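PDB 6THK: pyocin S5 from Pseudomonas aeruginosa PAO1, which probably kills related bacteria by forming pores that depolarise the cytoplasmic membrane, as channel-forming colicins do. Local coordinates for residues K389-L394 with T465-L470; G81-I86 with Q96-V101. The protein carries 1 engineered substitution. All coordinates share one frame; numbering follows the deposited sequence.

Contact 1. Residues K389-L394 with T465-L470; sequences KAFDSL and TPIGIL
Ile467 reaches the ring of Phe391 through two torsions: chi1 (-167°) sets CG1 anti to the backbone N, and chi2 (136°) then places CD1, which lies 3.6 Å from CZ of Phe391 and also touches CE1, approaching the ring obliquely. The first torsion of Thr465 (chi1 -36°) sends OG1 beside the backbone N and CG2 anti to it, so that the methyl faces helix 381-392 and the hydroxyl faces Leu394. Thr465 CG2 lies only 2.9 Å from Ala390 O, and Thr465 OG1 3.0 Å from Leu394 CD1. Both separations are shorter than ordinary packing allows, and their exact values are doubtful.

Ala390 points its CB at the turn, 3.6 Å from Pro466 O and 3.9 Å from Ile467 CA, and its small size lets the backbones come close, with Ala390 CA 5.3 Å from Ile467 CA. Pro466 centres an inverse gamma turn, closed by Ile467 N bonding to Thr465 O at 2.8 Å. Beyond it, Ser393 OG rests near the proline ring, 4.0 Å from Pro466 CD.

The turn joins helix 451-464 to helix 468-481, a pair largely covered by the predicted transmembrane range and consistent with the hydrophobic hairpin of channel-forming colicins. Phe426 meets the ring of Phe391, and Val475 packs against both Phe391 and Ile467, continuing the apolar cluster into the bundle.

Chemically, the polar group of Thr465 is satisfied within its own hairpin, by a hydrogen bond between OG1 and Thr461 O, and at this point of the interface van der Waals packing alone joins the two segments. That is consistent with a hairpin that probably leaves the soluble bundle to enter a membrane, as the hairpin of channel-forming colicins is thought to do.

Contact 2. Residues G81-I86 with Q96-V101; sequences GLLKQI and QERVDV
Leu82, Leu83 and Ile86 form the apolar part of the interface by gathering around Val101. The two methyls of the valine divide the work. CG1, anti to the backbone N (chi1 170°), lies 3.8 Å from Leu82 CB and also touches Leu82 CD2. CG2 instead meets Ile86 CD1 at 3.5 Å and Leu83 CD2 at 3.9 Å; the side chains of Ile86 and Val101 run past one another in opposite senses.

A second kind of contact sets methyls against polar residues. CD2 of Leu83 sits 3.6 Å from the backbone O of Glu97, and its other methyl, CD1, packs on the aliphatic part of Arg98, 3.7 Å from CG, with the leucine roughly perpendicular to the arginine chain. This is the end of an antiparallel helical hairpin, in which a short connection turns helix 42-87 back into helix 95-121. The axes of the two short segments run at 131° and approach to 10.1 Å, so the arms splay rather than lie flush. Ala93, in the connection, touches both Leu83 and Arg98, while Gln191 of helix 157-212 adjoins Arg98 on the flank.

The charged element is Glu97. Its chain is extended beyond CG, carrying the carboxylate past Ile86, where OE2 lies 3.6 Å from CG2; the same oxygen forms a salt bridge with Arg91 NH2 in the connection.

Overall arrangement
The two contacts lie on opposite sides of the centre of a long, predominantly helical chain, with centres about 114 Å apart and nearest atoms about 96 Å apart. They share no helix. Contact 2, between helices 42-87 and 95-121, comes first along the chain and is complete well before the first segment of contact 1, which pairs helix 381-392 with the start of helix 468-481. They also differ in span, since contact 2 joins near neighbours across a short connection, whereas contact 1 ties together residues some 70 positions apart within the pore-forming domain. On either side of the centre of the elongated toxin, packing is thus local, and the two contacts do not touch.

Contact 1. Residues K389-L394 with T465-L470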
ATOM      1  N   LYS A 389      18.587  -6.237 -66.951  1.00 49.62           N
ATOM      2  CA  LYS A 389      17.120  -6.174 -66.988  1.00 50.08           C
ATOM      3  C   LYS A 389      16.470  -6.681 -65.718  1.00 55.86           C
ATOM      4  O   LYS A 389      15.506  -6.061 -65.252  1.00 56.34           O
ATOM      5  CB  LYS A 389      16.561  -6.905 -68.214  1.00 52.84           C
ATOM      6  N   ALA A 390      17.023  -7.735 -65.138  1.00 53.77           N
ATOM      7  CA  ALA A 390      16.513  -8.319 -63.909  1.00 53.97           C
ATOM      8  C   ALA A 390      16.600  -7.333 -62.758  1.00 60.68           C
ATOM      9  O   ALA A 390      15.692  -7.209 -61.966  1.00 60.95           O
ATOM     10  CB  ALA A 390      17.283  -9.568 -63.571  1.00 54.50           C
ATOM     11  N   PHE A 391      17.715  -6.635 -62.687  1.00 58.50           N
ATOM     12  CA  PHE A 391      17.956  -5.656 -61.668  1.00 59.76           C
ATOM     13  C   PHE A 391      17.016  -4.466 -61.777  1.00 68.12           C
ATOM     14  O   PHE A 391      16.647  -3.898 -60.783  1.00 68.61           O
ATOM     15  CB  PHE A 391      19.383  -5.177 -61.759  1.00 61.35           C
ATOM     16  CG  PHE A 391      20.363  -6.048 -61.049  1.00 62.94           C
ATOM     17  CD1 PHE A 391      20.159  -6.418 -59.751  1.00 66.12           C
ATOM     18  CD2 PHE A 391      21.509  -6.464 -61.678  1.00 64.94           C
ATOM     19  CE1 PHE A 391      21.083  -7.190 -59.098  1.00 67.14           C
ATOM     20  CE2 PHE A 391      22.442  -7.236 -61.037  1.00 67.98           C
ATOM     21  CZ  PHE A 391      22.224  -7.607 -59.742  1.00 66.33           C
ATOM     22  N   ASP A 392      16.652  -4.095 -62.995  1.00 67.92           N
ATOM     23  CA  ASP A 392      15.754  -2.979 -63.249  1.00 68.75           C
ATOM     24  C   ASP A 392      14.383  -3.344 -62.743  1.00 75.58           C
ATOM     25  O   ASP A 392      13.683  -2.501 -62.249  1.00 76.77           O
ATOM     26  CB  ASP A 392      15.660  -2.668 -64.749  1.00 30.00           C
ATOM     27  CG  ASP A 392      16.597  -1.561 -65.195  1.00 30.00           C
ATOM     28  OD1 ASP A 392      17.432  -1.137 -64.386  1.00 30.00           O
ATOM     29  OD2 ASP A 392      16.516  -1.121 -66.363  1.00 30.00           O
ATOM     30  N   SER A 393      14.003  -4.602 -62.875  1.00 72.98           N
ATOM     31  CA  SER A 393      12.699  -5.083 -62.441  1.00 73.76           C
ATOM     32  C   SER A 393      12.596  -5.326 -60.937  1.00 79.02           C
ATOM     33  O   SER A 393      11.560  -5.733 -60.440  1.00 79.20           O
ATOM     34  CB  SER A 393      12.367  -6.382 -63.174  1.00 77.33           C
ATOM     35  OG  SER A 393      11.349  -7.107 -62.522  1.00 84.81           O
ATOM     36  N   LEU A 394      13.699  -5.109 -60.244  1.00 75.14           N
ATOM     37  CA  LEU A 394      13.824  -5.294 -58.791  1.00 74.85           C
ATOM     38  C   LEU A 394      12.765  -4.606 -57.961  1.00 77.55           C
ATOM     39  O   LEU A 394      12.550  -3.398 -58.067  1.00 76.77           O
ATOM     40  CB  LEU A 394      15.217  -4.898 -58.275  1.00 74.81           C
ATOM     41  CG  LEU A 394      15.656  -5.566 -56.975  1.00 78.98           C
ATOM     42  CD1 LEU A 394      17.104  -5.970 -57.051  1.00 78.71           C
ATOM     43  CD2 LEU A 394      15.361  -4.681 -55.760  1.00 80.20           C
ATOM     44  N   THR A 465      14.109 -10.389 -57.052  1.00 53.57           N
ATOM     45  CA  THR A 465      14.477 -10.168 -58.454  1.00 53.39           C
ATOM     46  C   THR A 465      14.448 -11.470 -59.293  1.00 56.85           C
ATOM     47  O   THR A 465      14.914 -12.495 -58.781  1.00 56.52           O
ATOM     48  CB  THR A 465      15.956  -9.663 -58.448  1.00 64.87           C
ATOM     49  OG1 THR A 465      16.184  -8.828 -57.328  1.00 72.61           O
ATOM     50  CG2 THR A 465      16.363  -8.934 -59.678  1.00 59.91           C
ATOM     51  N   PRO A 466      14.057 -11.433 -60.605  1.00 52.97           N
ATOM     52  CA  PRO A 466      14.186 -12.632 -61.465  1.00 52.46           C
ATOM     53  C   PRO A 466      15.629 -12.723 -62.007  1.00 54.12           C
ATOM     54  O   PRO A 466      15.880 -12.834 -63.228  1.00 52.23           O
ATOM     55  CB  PRO A 466      13.164 -12.379 -62.600  1.00 54.63           C
ATOM     56  CG  PRO A 466      12.680 -10.946 -62.414  1.00 59.09           C
ATOM     57  CD  PRO A 466      13.525 -10.292 -61.370  1.00 55.04           C
ATOM     58  N   ILE A 467      16.597 -12.688 -61.066  1.00 49.38           N
ATOM     59  CA  ILE A 467      18.038 -12.627 -61.306  1.00 47.32           C
ATOM     60  C   ILE A 467      18.604 -13.863 -62.103  1.00 49.80           C
ATOM     61  O   ILE A 467      19.490 -13.675 -62.969  1.00 50.00           O
ATOM     62  CB  ILE A 467      18.836 -12.329 -59.993  1.00 49.01           C
ATOM     63  CG1 ILE A 467      20.276 -11.958 -60.319  1.00 49.96           C
ATOM     64  CG2 ILE A 467      18.748 -13.430 -58.913  1.00 45.55           C
ATOM     65  CD1 ILE A 467      20.749 -10.927 -59.636  1.00 61.93           C
ATOM     66  N   GLY A 468      18.072 -15.049 -61.849  1.00 43.26           N
ATOM     67  CA  GLY A 468      18.530 -16.269 -62.498  1.00 41.64           C
ATOM     68  C   GLY A 468      19.796 -16.819 -61.866  1.00 44.02           C
ATOM     69  O   GLY A 468      20.428 -16.143 -61.045  1.00 43.89           O
ATOM     70  N   ILE A 469      20.193 -18.042 -62.262  1.00 39.61           N
ATOM     71  CA  ILE A 469      21.356 -18.760 -61.706  1.00 38.92           C
ATOM     72  C   ILE A 469      22.665 -18.008 -61.964  1.00 42.45           C
ATOM     73  O   ILE A 469      23.492 -17.928 -61.053  1.00 42.22           O
ATOM     74  CB  ILE A 469      21.416 -20.277 -62.146  1.00 40.85           C
ATOM     75  CG1 ILE A 469      22.456 -21.055 -61.309  1.00 41.67           C
ATOM     76  CG2 ILE A 469      21.618 -20.480 -63.677  1.00 38.09           C
ATOM     77  CD1 ILE A 469      22.516 -22.573 -61.527  1.00 55.01           C
ATOM     78  N   LEU A 470      22.825 -17.489 -63.177  1.00 37.99           N
ATOM     79  CA  LEU A 470      24.011 -16.750 -63.577  1.00 37.52           C
ATOM     80  C   LEU A 470      24.145 -15.451 -62.801  1.00 43.15           C
ATOM     81  O   LEU A 470      25.167 -15.208 -62.182  1.00 45.48           O
ATOM     82  CB  LEU A 470      24.000 -16.478 -65.077  1.00 35.91           C
ATOM     83  CG  LEU A 470      25.194 -15.695 -65.607  1.00 39.18           C
ATOM     84  CD1 LEU A 470      26.494 -16.385 -65.246  1.00 39.52           C
ATOM     85  CD2 LEU A 470      25.095 -15.485 -67.103  1.00 38.29           C
TER

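Contact 2. Residues G81-I86 with Q96-V101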
ATOM      1  N   GLY A  81      -7.699  19.690  52.075  1.00 62.40           N
ATOM      2  CA  GLY A  81      -6.631  19.359  53.011  1.00 61.42           C
ATOM      3  C   GLY A  81      -5.989  18.032  52.695  1.00 65.41           C
ATOM      4  O   GLY A  81      -4.777  17.890  52.838  1.00 66.64           O
ATOM      5  N   LEU A  82      -6.801  17.063  52.237  1.00 61.12           N
ATOM      6  CA  LEU A  82      -6.370  15.720  51.830  1.00 60.95           C
ATOM      7  C   LEU A  82      -5.669  15.774  50.462  1.00 65.79           C
ATOM      8  O   LEU A  82      -4.670  15.080  50.253  1.00 65.04           O
ATOM      9  CB  LEU A  82      -7.597  14.791  51.778  1.00 60.99           C
ATOM     10  CG  LEU A  82      -7.396  13.295  52.010  1.00 65.45           C
ATOM     11  CD1 LEU A  82      -6.444  13.030  53.152  1.00 66.01           C
ATOM     12  CD2 LEU A  82      -8.727  12.612  52.271  1.00 65.71           C
ATOM     13  N   LEU A  83      -6.183  16.617  49.540  1.00 63.49           N
ATOM     14  CA  LEU A  83      -5.594  16.810  48.215  1.00 64.02           C
ATOM     15  C   LEU A  83      -4.209  17.436  48.357  1.00 72.13           C
ATOM     16  O   LEU A  83      -3.267  16.978  47.709  1.00 72.76           O
ATOM     17  CB  LEU A  83      -6.499  17.667  47.319  1.00 63.53           C
ATOM     18  CG  LEU A  83      -7.636  16.924  46.611  1.00 67.60           C
ATOM     19  CD1 LEU A  83      -8.660  17.887  46.074  1.00 67.63           C
ATOM     20  CD2 LEU A  83      -7.121  16.047  45.487  1.00 69.15           C
ATOM     21  N   LYS A  84      -4.076  18.410  49.284  1.00 70.58           N
ATOM     22  CA  LYS A  84      -2.824  19.091  49.613  1.00 71.08           C
ATOM     23  C   LYS A  84      -1.816  18.123  50.218  1.00 77.16           C
ATOM     24  O   LYS A  84      -0.613  18.345  50.097  1.00 77.16           O
ATOM     25  CB  LYS A  84      -3.071  20.255  50.577  1.00 73.38           C
ATOM     26  N   GLN A  85      -2.298  17.049  50.864  1.00 75.11           N
ATOM     27  CA  GLN A  85      -1.412  16.054  51.450  1.00 76.15           C
ATOM     28  C   GLN A  85      -0.795  15.183  50.356  1.00 84.22           C
ATOM     29  O   GLN A  85       0.423  14.990  50.352  1.00 84.66           O
ATOM     30  CB  GLN A  85      -2.137  15.212  52.506  1.00 77.40           C
ATOM     31  CG  GLN A  85      -2.380  15.924  53.852  1.00 83.58           C
ATOM     32  CD  GLN A  85      -1.151  16.080  54.720  1.00 94.16           C
ATOM     33  OE1 GLN A  85      -0.388  15.140  54.956  1.00 85.78           O
ATOM     34  NE2 GLN A  85      -0.940  17.280  55.216  1.00 90.59           N
ATOM     35  N   ILE A  86      -1.623  14.721  49.395  1.00 82.04           N
ATOM     36  CA  ILE A  86      -1.195  13.896  48.260  1.00 82.13           C
ATOM     37  C   ILE A  86      -0.165  14.619  47.371  1.00 87.84           C
ATOM     38  O   ILE A  86       0.882  14.042  47.063  1.00 87.84           O
ATOM     39  CB  ILE A  86      -2.426  13.391  47.453  1.00 85.01           C
ATOM     40  CG1 ILE A  86      -3.283  12.434  48.312  1.00 84.90           C
ATOM     41  CG2 ILE A  86      -2.006  12.734  46.124  1.00 85.90           C
ATOM     42  CD1 ILE A  86      -4.649  12.147  47.789  1.00 88.49           C
ATOM     43  N   GLN A  96      -8.185  13.488  38.262  1.00 61.50           N
ATOM     44  CA  GLN A  96      -8.375  12.143  38.773  1.00 60.84           C
ATOM     45  C   GLN A  96      -8.165  12.119  40.280  1.00 64.30           C
ATOM     46  O   GLN A  96      -8.911  11.483  41.010  1.00 63.41           O
ATOM     47  CB  GLN A  96      -7.424  11.171  38.095  1.00 62.18           C
ATOM     48  CG  GLN A  96      -7.754   9.716  38.358  1.00 85.35           C
ATOM     49  CD  GLN A  96      -9.038   9.286  37.680  1.00108.14           C
ATOM     50  OE1 GLN A  96     -10.127   9.723  38.046  1.00102.81           O
ATOM     51  NE2 GLN A  96      -8.916   8.420  36.686  1.00101.20           N
ATOM     52  N   GLU A  97      -7.130  12.809  40.732  1.00 61.11           N
ATOM     53  CA  GLU A  97      -6.813  12.913  42.155  1.00 61.48           C
ATOM     54  C   GLU A  97      -7.971  13.534  42.960  1.00 65.45           C
ATOM     55  O   GLU A  97      -8.299  13.021  44.027  1.00 66.00           O
ATOM     56  CB  GLU A  97      -5.484  13.647  42.373  1.00 62.78           C
ATOM     57  CG  GLU A  97      -4.287  12.766  42.050  1.00 70.39           C
ATOM     58  CD  GLU A  97      -2.921  13.403  42.206  1.00 76.66           C
ATOM     59  OE1 GLU A  97      -2.807  14.637  42.021  1.00 61.03           O
ATOM     60  OE2 GLU A  97      -1.960  12.663  42.515  1.00 66.17           O
ATOM     61  N   ARG A  98      -8.632  14.568  42.390  1.00 60.30           N
ATOM     62  CA  ARG A  98      -9.787  15.287  42.930  1.00 59.15           C
ATOM     63  C   ARG A  98     -10.989  14.344  43.051  1.00 61.41           C
ATOM     64  O   ARG A  98     -11.584  14.254  44.123  1.00 61.19           O
ATOM     65  CB  ARG A  98     -10.125  16.489  42.029  1.00 60.17           C
ATOM     66  CG  ARG A  98     -10.484  17.755  42.805  1.00 74.44           C
ATOM     67  CD  ARG A  98     -10.170  19.029  42.040  1.00 81.27           C
ATOM     68  NE  ARG A  98      -9.019  19.757  42.582  1.00 92.93           N
ATOM     69  CZ  ARG A  98      -8.064  20.313  41.838  1.00112.03           C
ATOM     70  NH1 ARG A  98      -8.101  20.217  40.513  1.00103.30           N
ATOM     71  NH2 ARG A  98      -7.059  20.962  42.415  1.00 95.87           N
ATOM     72  N   VAL A  99     -11.309  13.618  41.969  1.00 56.86           N
ATOM     73  CA  VAL A  99     -12.402  12.645  41.881  1.00 56.15           C
ATOM     74  C   VAL A  99     -12.215  11.528  42.922  1.00 60.33           C
ATOM     75  O   VAL A  99     -13.167  11.174  43.612  1.00 58.16           O
ATOM     76  CB  VAL A  99     -12.522  12.092  40.427  1.00 59.59           C
ATOM     77  CG1 VAL A  99     -13.390  10.838  40.355  1.00 59.19           C
ATOM     78  CG2 VAL A  99     -13.055  13.159  39.481  1.00 59.35           C
ATOM     79  N   ASP A 100     -10.976  11.007  43.045  1.00 59.03           N
ATOM     80  CA  ASP A 100     -10.615   9.924  43.965  1.00 59.67           C
ATOM     81  C   ASP A 100     -10.796  10.290  45.446  1.00 62.78           C
ATOM     82  O   ASP A 100     -11.350   9.487  46.199  1.00 62.69           O
ATOM     83  CB  ASP A 100      -9.183   9.415  43.679  1.00 62.45           C
ATOM     84  CG  ASP A 100      -9.007   8.578  42.406  1.00 83.25           C
ATOM     85  OD1 ASP A 100     -10.026   8.246  41.760  1.00 85.25           O
ATOM     86  OD2 ASP A 100      -7.843   8.238  42.072  1.00 92.12           O
ATOM     87  N   VAL A 101     -10.343  11.493  45.852  1.00 58.63           N
ATOM     88  CA  VAL A 101     -10.468  11.993  47.223  1.00 58.82           C
ATOM     89  C   VAL A 101     -11.949  12.270  47.540  1.00 62.42           C
ATOM     90  O   VAL A 101     -12.461  11.754  48.528  1.00 62.66           O
ATOM     91  CB  VAL A 101      -9.544  13.222  47.483  1.00 63.49           C
ATOM     92  CG1 VAL A 101      -9.858  13.898  48.816  1.00 63.28           C
ATOM     93  CG2 VAL A 101      -8.072  12.823  47.423  1.00 63.37           C
TER